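PDB 2JHN: 3-methyladenine dna-glycosylase from Archaeoglobus fulgidus, which belongs to the HhH-GPD superfamily of base excision DNA repair proteins and also carries an N-terminal TATA-box binding protein-like domain. Local coordinates for residues A[1-7]-A[56-62]; A[119-124]-A[161-167]; A[187-191]-A[215-219]. The protein carries 1 engineered substitution. Residue numbers count along the deposited sequence, not the author numbering.

The three contacts follow one another along the chain without interleaving. Interaction 1 pairs an edge strand of the five-stranded antiparallel sheet with its neighbour, in the TATA-box binding protein-like part. Its centre lies about 28 Å from that of interaction 2 and about 38 Å from that of interaction 3, across the centre of the chain from the latter. Interactions 2 and 3, with centres about 13 Å apart, touch in the HhH-GPD part: the consecutive helices 164-177 and 182-192 meet there, I167 packing on I188, and F119 reaches I191. Helix 118-127 faces both, and apolar contacts run from I167 through F119 and I191 to F215 of the sodium-binding hairpin.

Interaction 1: A[1-7]-A[56-62]; sequences MWRIELK and RTIVVEG
I4 and I58 form the apolar centre, a hydrogen-bonded pair with CB atoms 4.2 Å apart. On the same face, I4 (m, t) puts CD1 3.9 Å from V60 CG2, and helix 69-80 covers I4 and V60. W2 (m) turns its indole edge to the strand end, CZ3 3.7 Å from G62 O. The extended strands 2-5 and 57-62 run antiparallel, with 153° between their N-to-C directions and axes 4.6 Å apart at closest. W2 N to V60 O (2.9 Å), V60 N to W2 O (2.8 Å), I4 N to I58 O (2.7 Å) and I58 N to I4 O (3.0 Å) set the register; L6 N to R56 O (2.9 Å) extends it. R3 opposite V59 and E5 opposite T57 are non-hydrogen-bonded pairs on the other face, where T57 OG1 donates to E5 OE1 (2.6 Å) and R3 salt-bridges E53. Such pairing closes one edge of the antiparallel sheet of a TATA-box binding protein-like domain.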
ATOM      1  N   MET A   1      -8.731 -24.526   1.755  1.00 29.00           N
ATOM      2  CA  MET A   1      -8.916 -23.884   0.425  1.00 28.20           C
ATOM      3  C   MET A   1     -10.173 -23.071   0.420  1.00 27.07           C
ATOM      4  O   MET A   1     -11.264 -23.587   0.720  1.00 26.94           O
ATOM      5  CB  MET A   1      -9.120 -24.922  -0.682  1.00 29.18           C
ATOM      6  CG  MET A   1      -8.012 -25.851  -0.865  1.00 30.91           C
ATOM      7  SD  MET A   1      -6.989 -25.253  -2.164  1.00 33.40           S
ATOM      8  CE  MET A   1      -5.477 -26.042  -1.640  1.00 31.79           C
ATOM      9  N   TRP A   2     -10.023 -21.808   0.052  1.00 24.54           N
ATOM     10  CA  TRP A   2     -11.146 -20.996  -0.368  1.00 23.24           C
ATOM     11  C   TRP A   2     -10.728 -20.393  -1.701  1.00 22.09           C
ATOM     12  O   TRP A   2      -9.532 -20.334  -2.016  1.00 21.85           O
ATOM     13  CB  TRP A   2     -11.444 -19.895   0.652  1.00 23.67           C
ATOM     14  CG  TRP A   2     -11.810 -20.395   2.053  1.00 23.33           C
ATOM     15  CD1 TRP A   2     -13.069 -20.599   2.555  1.00 24.77           C
ATOM     16  CD2 TRP A   2     -10.901 -20.716   3.112  1.00 23.08           C
ATOM     17  NE1 TRP A   2     -12.995 -21.038   3.862  1.00 23.15           N
ATOM     18  CE2 TRP A   2     -11.679 -21.117   4.228  1.00 23.91           C
ATOM     19  CE3 TRP A   2      -9.505 -20.720   3.226  1.00 22.83           C
ATOM     20  CZ2 TRP A   2     -11.098 -21.522   5.452  1.00 24.53           C
ATOM     21  CZ3 TRP A   2      -8.920 -21.121   4.451  1.00 24.38           C
ATOM     22  CH2 TRP A   2      -9.719 -21.521   5.541  1.00 24.86           C
ATOM     23  N   ARG A   3     -11.713 -19.934  -2.463  1.00 22.02           N
ATOM     24  CA  ARG A   3     -11.492 -19.370  -3.799  1.00 21.09           C
ATOM     25  C   ARG A   3     -12.178 -18.020  -3.934  1.00 21.09           C
ATOM     26  O   ARG A   3     -13.329 -17.853  -3.512  1.00 21.43           O
ATOM     27  CB  ARG A   3     -12.016 -20.319  -4.881  1.00 21.22           C
ATOM     28  CG  ARG A   3     -11.194 -21.596  -5.018  1.00 20.68           C
ATOM     29  CD  ARG A   3     -11.733 -22.529  -6.130  1.00 20.77           C
ATOM     30  NE  ARG A   3     -10.709 -23.509  -6.509  1.00 21.50           N
ATOM     31  CZ  ARG A   3     -10.470 -24.655  -5.858  1.00 19.95           C
ATOM     32  NH1 ARG A   3     -11.187 -24.995  -4.800  1.00 21.45           N
ATOM     33  NH2 ARG A   3      -9.502 -25.451  -6.268  1.00 20.17           N
ATOM     34  N   ILE A   4     -11.445 -17.063  -4.498  1.00 20.47           N
ATOM     35  CA  ILE A   4     -11.996 -15.759  -4.858  1.00 21.08           C
ATOM     36  C   ILE A   4     -12.191 -15.733  -6.370  1.00 20.61           C
ATOM     37  O   ILE A   4     -11.218 -15.711  -7.119  1.00 19.98           O
ATOM     38  CB  ILE A   4     -11.037 -14.595  -4.465  1.00 21.01           C
ATOM     39  CG1 ILE A   4     -10.788 -14.554  -2.954  1.00 20.96           C
ATOM     40  CG2 ILE A   4     -11.603 -13.231  -4.965  1.00 21.20           C
ATOM     41  CD1 ILE A   4      -9.744 -13.509  -2.544  1.00 21.21           C
ATOM     42  N   GLU A   5     -13.447 -15.715  -6.809  1.00 21.62           N
ATOM     43  CA  GLU A   5     -13.765 -15.732  -8.246  1.00 22.44           C
ATOM     44  C   GLU A   5     -13.983 -14.328  -8.781  1.00 22.09           C
ATOM     45  O   GLU A   5     -14.801 -13.585  -8.252  1.00 22.46           O
ATOM     46  CB  GLU A   5     -15.005 -16.593  -8.506  1.00 22.86           C
ATOM     47  CG  GLU A   5     -14.876 -18.029  -8.009  1.00 24.10           C
ATOM     48  CD  GLU A   5     -13.859 -18.858  -8.784  1.00 27.04           C
ATOM     49  OE1 GLU A   5     -13.326 -18.416  -9.847  1.00 26.87           O
ATOM     50  OE2 GLU A   5     -13.591 -19.987  -8.315  1.00 29.38           O
ATOM     51  N   LEU A   6     -13.246 -13.981  -9.827  1.00 22.70           N
ATOM     52  CA  LEU A   6     -13.231 -12.622 -10.392  1.00 22.84           C
ATOM     53  C   LEU A   6     -14.050 -12.577 -11.675  1.00 24.49           C
ATOM     54  O   LEU A   6     -14.124 -13.582 -12.393  1.00 24.45           O
ATOM     55  CB  LEU A   6     -11.798 -12.201 -10.717  1.00 21.83           C
ATOM     56  CG  LEU A   6     -10.703 -12.437  -9.664  1.00 20.36           C
ATOM     57  CD1 LEU A   6      -9.355 -11.982 -10.189  1.00 19.02           C
ATOM     58  CD2 LEU A   6     -11.063 -11.764  -8.369  1.00 18.34           C
ATOM     59  N   LYS A   7     -14.619 -11.409 -11.988  1.00 25.62           N
ATOM     60  CA  LYS A   7     -15.321 -11.230 -13.274  1.00 26.80           C
ATOM     61  C   LYS A   7     -14.348 -11.019 -14.435  1.00 26.48           C
ATOM     62  O   LYS A   7     -14.623 -11.420 -15.572  1.00 27.37           O
ATOM     63  CB  LYS A   7     -16.374 -10.106 -13.204  1.00 27.01           C
ATOM     64  CG  LYS A   7     -17.385 -10.147 -14.353  0.50 27.28           C
ATOM     65  CD  LYS A   7     -18.271  -8.918 -14.391  0.50 27.86           C
ATOM     66  CE  LYS A   7     -19.096  -8.885 -15.670  0.50 29.31           C
ATOM     67  NZ  LYS A   7     -19.820  -7.584 -15.841  0.50 31.43           N
ATOM     68  N   ARG A  56      -8.674 -15.849 -13.510  1.00 22.89           N
ATOM     69  CA  ARG A  56      -9.834 -15.295 -12.829  1.00 22.28           C
ATOM     70  C   ARG A  56     -10.146 -15.908 -11.467  1.00 21.40           C
ATOM     71  O   ARG A  56     -11.219 -15.668 -10.919  1.00 21.20           O
ATOM     72  CB  ARG A  56     -11.084 -15.388 -13.712  1.00 23.05           C
ATOM     73  CG  ARG A  56     -10.959 -14.602 -14.992  1.00 26.08           C
ATOM     74  CD  ARG A  56     -12.248 -14.559 -15.790  1.00 29.63           C
ATOM     75  NE  ARG A  56     -11.941 -14.020 -17.113  0.70 33.25           N
ATOM     76  CZ  ARG A  56     -12.838 -13.669 -18.028  0.70 35.14           C
ATOM     77  NH1 ARG A  56     -14.143 -13.795 -17.787  0.70 35.09           N
ATOM     78  NH2 ARG A  56     -12.419 -13.183 -19.190  0.70 35.78           N
ATOM     79  N   THR A  57      -9.211 -16.677 -10.912  1.00 20.32           N
ATOM     80  CA  THR A  57      -9.467 -17.364  -9.646  1.00 20.05           C
ATOM     81  C   THR A  57      -8.256 -17.289  -8.754  1.00 18.58           C
ATOM     82  O   THR A  57      -7.198 -17.787  -9.112  1.00 18.12           O
ATOM     83  CB  THR A  57      -9.826 -18.864  -9.855  1.00 20.07           C
ATOM     84  OG1 THR A  57     -10.954 -18.962 -10.717  1.00 22.70           O
ATOM     85  CG2 THR A  57     -10.156 -19.536  -8.515  1.00 19.34           C
ATOM     86  N   ILE A  58      -8.428 -16.686  -7.581  1.00 18.03           N
ATOM     87  CA  ILE A  58      -7.359 -16.623  -6.593  1.00 17.94           C
ATOM     88  C   ILE A  58      -7.710 -17.592  -5.458  1.00 17.54           C
ATOM     89  O   ILE A  58      -8.762 -17.490  -4.831  1.00 18.88           O
ATOM     90  CB  ILE A  58      -7.158 -15.160  -6.027  1.00 18.00           C
ATOM     91  CG1 ILE A  58      -6.907 -14.140  -7.160  1.00 17.31           C
ATOM     92  CG2 ILE A  58      -6.051 -15.122  -4.945  1.00 17.22           C
ATOM     93  CD1 ILE A  58      -5.744 -14.464  -8.136  1.00 16.72           C
ATOM     94  N   VAL A  59      -6.816 -18.538  -5.222  1.00 17.81           N
ATOM     95  CA  VAL A  59      -6.938 -19.431  -4.078  1.00 17.92           C
ATOM     96  C   VAL A  59      -6.373 -18.770  -2.816  1.00 17.85           C
ATOM     97  O   VAL A  59      -5.308 -18.137  -2.862  1.00 18.42           O
ATOM     98  CB  VAL A  59      -6.224 -20.762  -4.356  1.00 18.44           C
ATOM     99  CG1 VAL A  59      -6.273 -21.703  -3.105  1.00 18.80           C
ATOM    100  CG2 VAL A  59      -6.850 -21.421  -5.578  1.00 17.79           C
ATOM    101  N   VAL A  60      -7.108 -18.918  -1.720  1.00 18.73           N
ATOM    102  CA  VAL A  60      -6.652 -18.526  -0.372  1.00 18.48           C
ATOM    103  C   VAL A  60      -6.559 -19.756   0.551  1.00 19.77           C
ATOM    104  O   VAL A  60      -7.465 -20.592   0.595  1.00 19.43           O
ATOM    105  CB  VAL A  60      -7.566 -17.455   0.275  1.00 18.97           C
ATOM    106  CG1 VAL A  60      -6.966 -16.970   1.608  1.00 18.73           C
ATOM    107  CG2 VAL A  60      -7.777 -16.245  -0.673  1.00 17.38           C
ATOM    108  N   GLU A  61      -5.442 -19.857   1.253  1.00 20.58           N
ATOM    109  CA  GLU A  61      -5.286 -20.833   2.330  1.00 22.77           C
ATOM    110  C   GLU A  61      -4.879 -20.110   3.609  1.00 23.43           C
ATOM    111  O   GLU A  61      -4.242 -19.041   3.569  1.00 22.89           O
ATOM    112  CB  GLU A  61      -4.221 -21.860   1.957  1.00 22.04           C
ATOM    113  CG  GLU A  61      -4.532 -22.682   0.710  1.00 23.56           C
ATOM    114  CD  GLU A  61      -3.485 -23.757   0.453  1.00 24.60           C
ATOM    115  OE1 GLU A  61      -3.210 -24.560   1.371  1.00 28.35           O
ATOM    116  OE2 GLU A  61      -2.935 -23.809  -0.663  1.00 27.21           O
ATOM    117  N   GLY A  62      -5.228 -20.699   4.750  1.00 24.51           N
ATOM    118  CA  GLY A  62      -4.884 -20.094   6.030  1.00 25.01           C
ATOM    119  C   GLY A  62      -5.504 -20.866   7.174  1.00 25.83           C
ATOM    120  O   GLY A  62      -6.252 -21.821   6.942  1.00 26.10           O
TER
HETATM  121  O   HOH W   1      -6.465 -23.599   3.891  1.00 30.00           O
HETATM  122  O   HOH W   2     -15.276 -14.735 -14.651  1.00 42.60           O

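Interaction 2: A[119-124]-A[161-167]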
ATOM      1  N   PHE A 119      -3.315   1.800  11.135  1.00 11.04           N
ATOM      2  CA  PHE A 119      -2.081   1.927  11.892  1.00 10.56           C
ATOM      3  C   PHE A 119      -0.833   1.590  11.068  1.00  9.85           C
ATOM      4  O   PHE A 119       0.114   2.368  11.039  1.00  8.23           O
ATOM      5  CB  PHE A 119      -2.071   1.067  13.176  1.00 11.58           C
ATOM      6  CG  PHE A 119      -0.822   1.242  13.968  1.00 10.95           C
ATOM      7  CD1 PHE A 119      -0.485   2.503  14.472  1.00 11.95           C
ATOM      8  CD2 PHE A 119       0.030   0.174  14.203  1.00 13.35           C
ATOM      9  CE1 PHE A 119       0.665   2.697  15.208  1.00 13.32           C
ATOM     10  CE2 PHE A 119       1.231   0.355  14.969  1.00 13.97           C
ATOM     11  CZ  PHE A 119       1.538   1.605  15.464  1.00 13.58           C
ATOM     12  N   GLU A 120      -0.854   0.452  10.374  1.00  9.55           N
ATOM     13  CA  GLU A 120       0.281   0.071   9.533  1.00  9.47           C
ATOM     14  C   GLU A 120       0.545   1.126   8.445  1.00  9.67           C
ATOM     15  O   GLU A 120       1.699   1.494   8.199  1.00  9.33           O
ATOM     16  CB  GLU A 120       0.063  -1.323   8.946  1.00 10.05           C
ATOM     17  CG  GLU A 120       1.132  -1.750   7.921  1.00 10.02           C
ATOM     18  CD  GLU A 120       0.787  -3.044   7.190  1.00 10.12           C
ATOM     19  OE1 GLU A 120      -0.281  -3.642   7.446  1.00 12.22           O
ATOM     20  OE2 GLU A 120       1.628  -3.449   6.329  1.00 14.98           O
ATOM     21  N   GLY A 121      -0.519   1.586   7.786  1.00  8.56           N
ATOM     22  CA  GLY A 121      -0.397   2.611   6.728  1.00  9.09           C
ATOM     23  C   GLY A 121       0.217   3.909   7.229  1.00  9.32           C
ATOM     24  O   GLY A 121       1.115   4.459   6.586  1.00  9.19           O
ATOM     25  N   ILE A 122      -0.244   4.400   8.387  1.00  9.09           N
ATOM     26  CA  ILE A 122       0.352   5.619   8.955  1.00  9.88           C
ATOM     27  C   ILE A 122       1.830   5.427   9.337  1.00  9.94           C
ATOM     28  O   ILE A 122       2.678   6.249   8.968  1.00  9.57           O
ATOM     29  CB  ILE A 122      -0.461   6.208  10.167  1.00  9.59           C
ATOM     30  CG1 ILE A 122      -1.893   6.560   9.737  1.00 10.10           C
ATOM     31  CG2 ILE A 122       0.272   7.464  10.735  1.00 10.42           C
ATOM     32  CD1 ILE A 122      -2.846   6.834  10.922  1.00 10.61           C
ATOM     33  N   ALA A 123       2.124   4.341  10.057  1.00 10.24           N
ATOM     34  CA  ALA A 123       3.479   4.051  10.503  1.00 11.28           C
ATOM     35  C   ALA A 123       4.423   3.996   9.296  1.00 12.11           C
ATOM     36  O   ALA A 123       5.487   4.651   9.278  1.00 12.26           O
ATOM     37  CB  ALA A 123       3.516   2.730  11.307  1.00 11.95           C
ATOM     38  N   LYS A 124       4.036   3.261   8.258  1.00 12.99           N
ATOM     39  CA  LYS A 124       4.909   3.148   7.090  1.00 13.74           C
ATOM     40  C   LYS A 124       5.082   4.491   6.349  1.00 13.51           C
ATOM     41  O   LYS A 124       6.187   4.807   5.867  1.00 13.17           O
ATOM     42  CB  LYS A 124       4.457   1.997   6.152  1.00 13.64           C
ATOM     43  CG  LYS A 124       4.615   0.603   6.775  1.00 14.58           C
ATOM     44  CD  LYS A 124       4.217  -0.523   5.825  1.00 16.39           C
ATOM     45  CE  LYS A 124       5.415  -1.424   5.529  1.00 20.73           C
ATOM     46  NZ  LYS A 124       5.233  -2.445   4.411  1.00 20.81           N
ATOM     47  N   PHE A 161       2.489  -6.995  10.637  1.00 15.54           N
ATOM     48  CA  PHE A 161       2.965  -5.707  11.095  1.00 14.96           C
ATOM     49  C   PHE A 161       2.656  -5.559  12.606  1.00 14.45           C
ATOM     50  O   PHE A 161       1.603  -5.979  13.048  1.00 15.99           O
ATOM     51  CB  PHE A 161       2.327  -4.537  10.314  1.00 14.92           C
ATOM     52  CG  PHE A 161       3.079  -3.245  10.481  1.00 13.23           C
ATOM     53  CD1 PHE A 161       4.243  -3.004   9.746  1.00 11.70           C
ATOM     54  CD2 PHE A 161       2.663  -2.288  11.427  1.00 13.53           C
ATOM     55  CE1 PHE A 161       4.958  -1.835   9.930  1.00 12.51           C
ATOM     56  CE2 PHE A 161       3.391  -1.112  11.618  1.00 13.32           C
ATOM     57  CZ  PHE A 161       4.526  -0.880  10.870  1.00 15.00           C
ATOM     58  N   PRO A 162       3.581  -4.981  13.386  1.00 15.48           N
ATOM     59  CA  PRO A 162       3.356  -4.768  14.844  1.00 16.01           C
ATOM     60  C   PRO A 162       2.006  -4.116  15.166  1.00 17.11           C
ATOM     61  O   PRO A 162       1.606  -3.165  14.474  1.00 16.34           O
ATOM     62  CB  PRO A 162       4.510  -3.851  15.234  1.00 15.41           C
ATOM     63  CG  PRO A 162       5.616  -4.246  14.280  1.00 16.24           C
ATOM     64  CD  PRO A 162       4.905  -4.508  12.964  1.00 14.60           C
ATOM     65  N   THR A 163       1.316  -4.645  16.190  1.00 17.14           N
ATOM     66  CA  THR A 163       0.071  -4.071  16.704  1.00 18.21           C
ATOM     67  C   THR A 163       0.418  -2.755  17.396  1.00 17.61           C
ATOM     68  O   THR A 163       1.579  -2.517  17.708  1.00 15.93           O
ATOM     69  CB  THR A 163      -0.620  -4.997  17.745  1.00 18.99           C
ATOM     70  OG1 THR A 163       0.286  -5.231  18.830  1.00 18.77           O
ATOM     71  CG2 THR A 163      -1.058  -6.339  17.111  1.00 19.84           C
ATOM     72  N   GLN A 164      -0.583  -1.902  17.642  1.00 17.95           N
ATOM     73  CA  GLN A 164      -0.331  -0.663  18.398  1.00 17.93           C
ATOM     74  C   GLN A 164       0.277  -0.973  19.771  1.00 18.53           C
ATOM     75  O   GLN A 164       1.216  -0.315  20.197  1.00 18.13           O
ATOM     76  CB  GLN A 164      -1.599   0.190  18.518  1.00 18.22           C
ATOM     77  CG  GLN A 164      -2.146   0.634  17.153  1.00 18.34           C
ATOM     78  CD  GLN A 164      -3.413   1.435  17.268  1.00 17.70           C
ATOM     79  OE1 GLN A 164      -4.366   1.216  16.521  1.00 18.20           O
ATOM     80  NE2 GLN A 164      -3.433   2.394  18.207  1.00 17.66           N
ATOM     81  N   GLU A 165      -0.232  -2.026  20.399  1.00 19.69           N
ATOM     82  CA  GLU A 165       0.277  -2.529  21.698  1.00 21.71           C
ATOM     83  C   GLU A 165       1.757  -2.902  21.703  1.00 20.32           C
ATOM     84  O   GLU A 165       2.483  -2.539  22.627  1.00 19.86           O
ATOM     85  CB  GLU A 165      -0.568  -3.730  22.149  1.00 21.90           C
ATOM     86  CG  GLU A 165      -1.979  -3.356  22.562  1.00 27.00           C
ATOM     87  CD  GLU A 165      -3.021  -3.471  21.435  1.00 33.13           C
ATOM     88  OE1 GLU A 165      -2.664  -3.550  20.223  1.00 33.31           O
ATOM     89  OE2 GLU A 165      -4.225  -3.483  21.773  1.00 35.16           O
ATOM     90  N   ALA A 166       2.186  -3.613  20.652  1.00 19.73           N
ATOM     91  CA  ALA A 166       3.565  -4.054  20.463  1.00 19.11           C
ATOM     92  C   ALA A 166       4.507  -2.869  20.292  1.00 18.85           C
ATOM     93  O   ALA A 166       5.622  -2.878  20.806  1.00 18.66           O
ATOM     94  CB  ALA A 166       3.662  -5.002  19.253  1.00 18.87           C
ATOM     95  N   ILE A 167       4.040  -1.846  19.570  1.00 18.14           N
ATOM     96  CA  ILE A 167       4.779  -0.591  19.387  1.00 18.21           C
ATOM     97  C   ILE A 167       4.957   0.213  20.682  1.00 18.54           C
ATOM     98  O   ILE A 167       6.042   0.748  20.957  1.00 17.79           O
ATOM     99  CB  ILE A 167       4.116   0.280  18.271  1.00 18.18           C
ATOM    100  CG1 ILE A 167       4.289  -0.423  16.918  1.00 16.64           C
ATOM    101  CG2 ILE A 167       4.698   1.710  18.239  1.00 17.90           C
ATOM    102  CD1 ILE A 167       5.768  -0.685  16.508  1.00 16.83           C
TER
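This buried contact of the HhH-GPD fold packs the N-capped start of helix 164-177 against helix 118-127. F161, in the extended lead-in to the helix, presents one ring face to E120, whose CG lies 3.9 Å from the ring centroid; the carboxylate of E120 continues to a salt bridge with R37. The same ring touches A123, CZ to CB 3.8 Å, and meets F119 at its own edge. P162 follows, its carbonyl O 3.6 Å from F119 CE2. T163 is the N-cap: its CA-to-CB bond points away from 119-124, and OG1 accepts from A166 N at 3.1 Å, capping that NH in the first turn. Q164 then lays its aliphatic part over F119, CG 3.6 Å from the ring centroid and 15° off the normal, a CH-pi contact, while its amide nitrogen donates to the carbonyls of A192 and E194. One helical turn after the N-cap, I167 CG1 lies 3.7 Å from F119 CE2, at the edge of that ring.

Interaction 3: A[187-191]-A[215-219]; sequences LIVEI and FKGIG. With NA (sodium ion), chain E.
A sodium ion sits on the hairpin at 215-219, held by main-chain carbonyls: F215 O and I218 O each lie 2.5 Å from NA, two waters bind at the same distance, and T213 O adds a further ligand. The backbone runs through a type II beta turn from F215 to I218, closed by I218 N to F215 O at 3.2 Å. G217 takes phi 116° and psi -7°, where a CB would jam against the preceding carbonyl and also crowd L187 CD2; its N donates to a sodium-bound water at 2.8 Å. The side of the turn away from the ion meets helix 182-192. L187 (t, p) points at the turn, CD1 3.6 Å from K216 O and CD2 3.8 Å from I218 CG1; L187 and G217 have the nearest CA atoms, 7.3 Å apart. One turn on, I191 (m, m) sets CD1 over the F215 ring, 3.5 Å from its centroid and 6° off the normal, and 4.2 Å from I218 CD1. F215 (m) also has E190 OE2 at its ring edge, 3.4 Å from CD1. E190 OE1 forms a salt bridge with K216 NZ at 3.5 Å, and that lysine also pairs with a MES molecule, probably from the crystallisation solution. With helices 205-213 and 220-229 flanking this glycine-rich turn, the unit is the metal-binding helix-hairpin-helix motif that supplies the HhH of the superfamily's name.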
ATOM      1  N   LEU A 187       6.951   9.927  16.818  1.00 20.61           N
ATOM      2  CA  LEU A 187       5.661  10.133  16.169  1.00 19.51           C
ATOM      3  C   LEU A 187       4.857   8.813  16.060  1.00 18.55           C
ATOM      4  O   LEU A 187       3.650   8.792  16.307  1.00 17.84           O
ATOM      5  CB  LEU A 187       5.875  10.792  14.809  1.00 20.36           C
ATOM      6  CG  LEU A 187       4.652  11.261  14.011  1.00 21.12           C
ATOM      7  CD1 LEU A 187       3.737  12.155  14.858  1.00 21.16           C
ATOM      8  CD2 LEU A 187       5.104  11.951  12.723  1.00 20.24           C
ATOM      9  N   ILE A 188       5.534   7.725  15.699  1.00 17.32           N
ATOM     10  CA  ILE A 188       4.887   6.409  15.605  1.00 18.07           C
ATOM     11  C   ILE A 188       4.327   5.984  16.970  1.00 18.20           C
ATOM     12  O   ILE A 188       3.188   5.543  17.079  1.00 18.32           O
ATOM     13  CB  ILE A 188       5.822   5.357  14.954  1.00 16.84           C
ATOM     14  CG1 ILE A 188       6.042   5.735  13.471  1.00 18.19           C
ATOM     15  CG2 ILE A 188       5.237   3.926  15.125  1.00 16.47           C
ATOM     16  CD1 ILE A 188       7.097   4.939  12.755  1.00 15.97           C
ATOM     17  N   VAL A 189       5.115   6.167  18.030  1.00 19.17           N
ATOM     18  CA  VAL A 189       4.615   5.864  19.370  1.00 18.94           C
ATOM     19  C   VAL A 189       3.375   6.729  19.683  1.00 18.54           C
ATOM     20  O   VAL A 189       2.364   6.234  20.178  1.00 18.29           O
ATOM     21  CB  VAL A 189       5.741   5.986  20.433  1.00 19.65           C
ATOM     22  CG1 VAL A 189       5.160   5.931  21.858  1.00 20.55           C
ATOM     23  CG2 VAL A 189       6.782   4.880  20.231  1.00 20.70           C
ATOM     24  N   GLU A 190       3.434   8.006  19.324  1.00 18.98           N
ATOM     25  CA  GLU A 190       2.303   8.928  19.480  1.00 19.34           C
ATOM     26  C   GLU A 190       1.008   8.407  18.811  1.00 18.48           C
ATOM     27  O   GLU A 190      -0.065   8.345  19.426  1.00 17.60           O
ATOM     28  CB  GLU A 190       2.694  10.307  18.926  1.00 19.44           C
ATOM     29  CG  GLU A 190       1.814  11.452  19.396  1.00 22.10           C
ATOM     30  CD  GLU A 190       2.205  12.829  18.805  1.00 22.51           C
ATOM     31  OE1 GLU A 190       3.385  13.053  18.429  1.00 28.05           O
ATOM     32  OE2 GLU A 190       1.311  13.706  18.758  1.00 28.96           O
ATOM     33  N   ILE A 191       1.139   7.987  17.558  1.00 17.02           N
ATOM     34  CA  ILE A 191       0.030   7.424  16.809  1.00 16.49           C
ATOM     35  C   ILE A 191      -0.482   6.130  17.461  1.00 15.60           C
ATOM     36  O   ILE A 191      -1.696   5.890  17.527  1.00 15.30           O
ATOM     37  CB  ILE A 191       0.435   7.207  15.317  1.00 16.37           C
ATOM     38  CG1 ILE A 191       0.775   8.558  14.621  1.00 16.71           C
ATOM     39  CG2 ILE A 191      -0.613   6.376  14.583  1.00 16.51           C
ATOM     40  CD1 ILE A 191      -0.418   9.448  14.365  1.00 19.06           C
ATOM     41  N   PHE A 215      -1.229  16.095  13.849  1.00 16.65           N
ATOM     42  CA  PHE A 215      -0.017  15.613  14.502  1.00 16.96           C
ATOM     43  C   PHE A 215       1.200  16.399  14.014  1.00 18.07           C
ATOM     44  O   PHE A 215       1.366  16.615  12.818  1.00 16.77           O
ATOM     45  CB  PHE A 215       0.164  14.106  14.241  1.00 17.18           C
ATOM     46  CG  PHE A 215      -0.898  13.255  14.886  1.00 17.57           C
ATOM     47  CD1 PHE A 215      -0.697  12.702  16.155  1.00 17.47           C
ATOM     48  CD2 PHE A 215      -2.103  13.011  14.236  1.00 15.69           C
ATOM     49  CE1 PHE A 215      -1.688  11.921  16.755  1.00 19.27           C
ATOM     50  CE2 PHE A 215      -3.101  12.208  14.837  1.00 18.27           C
ATOM     51  CZ  PHE A 215      -2.889  11.678  16.087  1.00 19.58           C
ATOM     52  N   LYS A 216       2.056  16.843  14.939  1.00 18.92           N
ATOM     53  CA  LYS A 216       3.268  17.559  14.531  1.00 20.36           C
ATOM     54  C   LYS A 216       4.251  16.586  13.879  1.00 19.62           C
ATOM     55  O   LYS A 216       4.728  15.630  14.512  1.00 20.76           O
ATOM     56  CB  LYS A 216       3.899  18.305  15.715  1.00 20.50           C
ATOM     57  CG  LYS A 216       4.445  17.389  16.794  1.00 23.26           C
ATOM     58  CD  LYS A 216       4.721  18.115  18.136  1.00 24.79           C
ATOM     59  CE  LYS A 216       5.138  17.115  19.205  1.00 28.45           C
ATOM     60  NZ  LYS A 216       3.987  16.302  19.687  1.00 31.95           N
ATOM     61  N   GLY A 217       4.522  16.813  12.599  1.00 18.05           N
ATOM     62  CA  GLY A 217       5.457  15.978  11.858  1.00 17.60           C
ATOM     63  C   GLY A 217       4.744  15.246  10.729  1.00 16.44           C
ATOM     64  O   GLY A 217       5.388  14.574   9.903  1.00 16.14           O
ATOM     65  N   ILE A 218       3.419  15.370  10.714  1.00 15.24           N
ATOM     66  CA  ILE A 218       2.609  14.902   9.576  1.00 14.22           C
ATOM     67  C   ILE A 218       2.118  16.135   8.816  1.00 13.65           C
ATOM     68  O   ILE A 218       1.281  16.874   9.322  1.00 13.98           O
ATOM     69  CB  ILE A 218       1.427  14.032   9.995  1.00 14.07           C
ATOM     70  CG1 ILE A 218       1.921  12.790  10.776  1.00 15.02           C
ATOM     71  CG2 ILE A 218       0.614  13.625   8.747  1.00 13.46           C
ATOM     72  CD1 ILE A 218       0.850  11.754  11.123  1.00 14.93           C
ATOM     73  N   GLY A 219       2.622  16.322   7.603  1.00 12.78           N
ATOM     74  CA  GLY A 219       2.176  17.444   6.761  1.00 12.37           C
ATOM     75  C   GLY A 219       1.348  16.965   5.572  1.00 13.11           C
ATOM     76  O   GLY A 219       0.824  15.811   5.572  1.00 12.33           O
TER
HETATM   77 NA    NA E1298       1.092  18.429  11.200  1.00 18.75          NA
HETATM   78  O   HOH W   3       3.478  18.984  11.152  1.00 17.01           O
HETATM   79  O   HOH W   4       0.823  20.381   9.622  1.00 19.18           O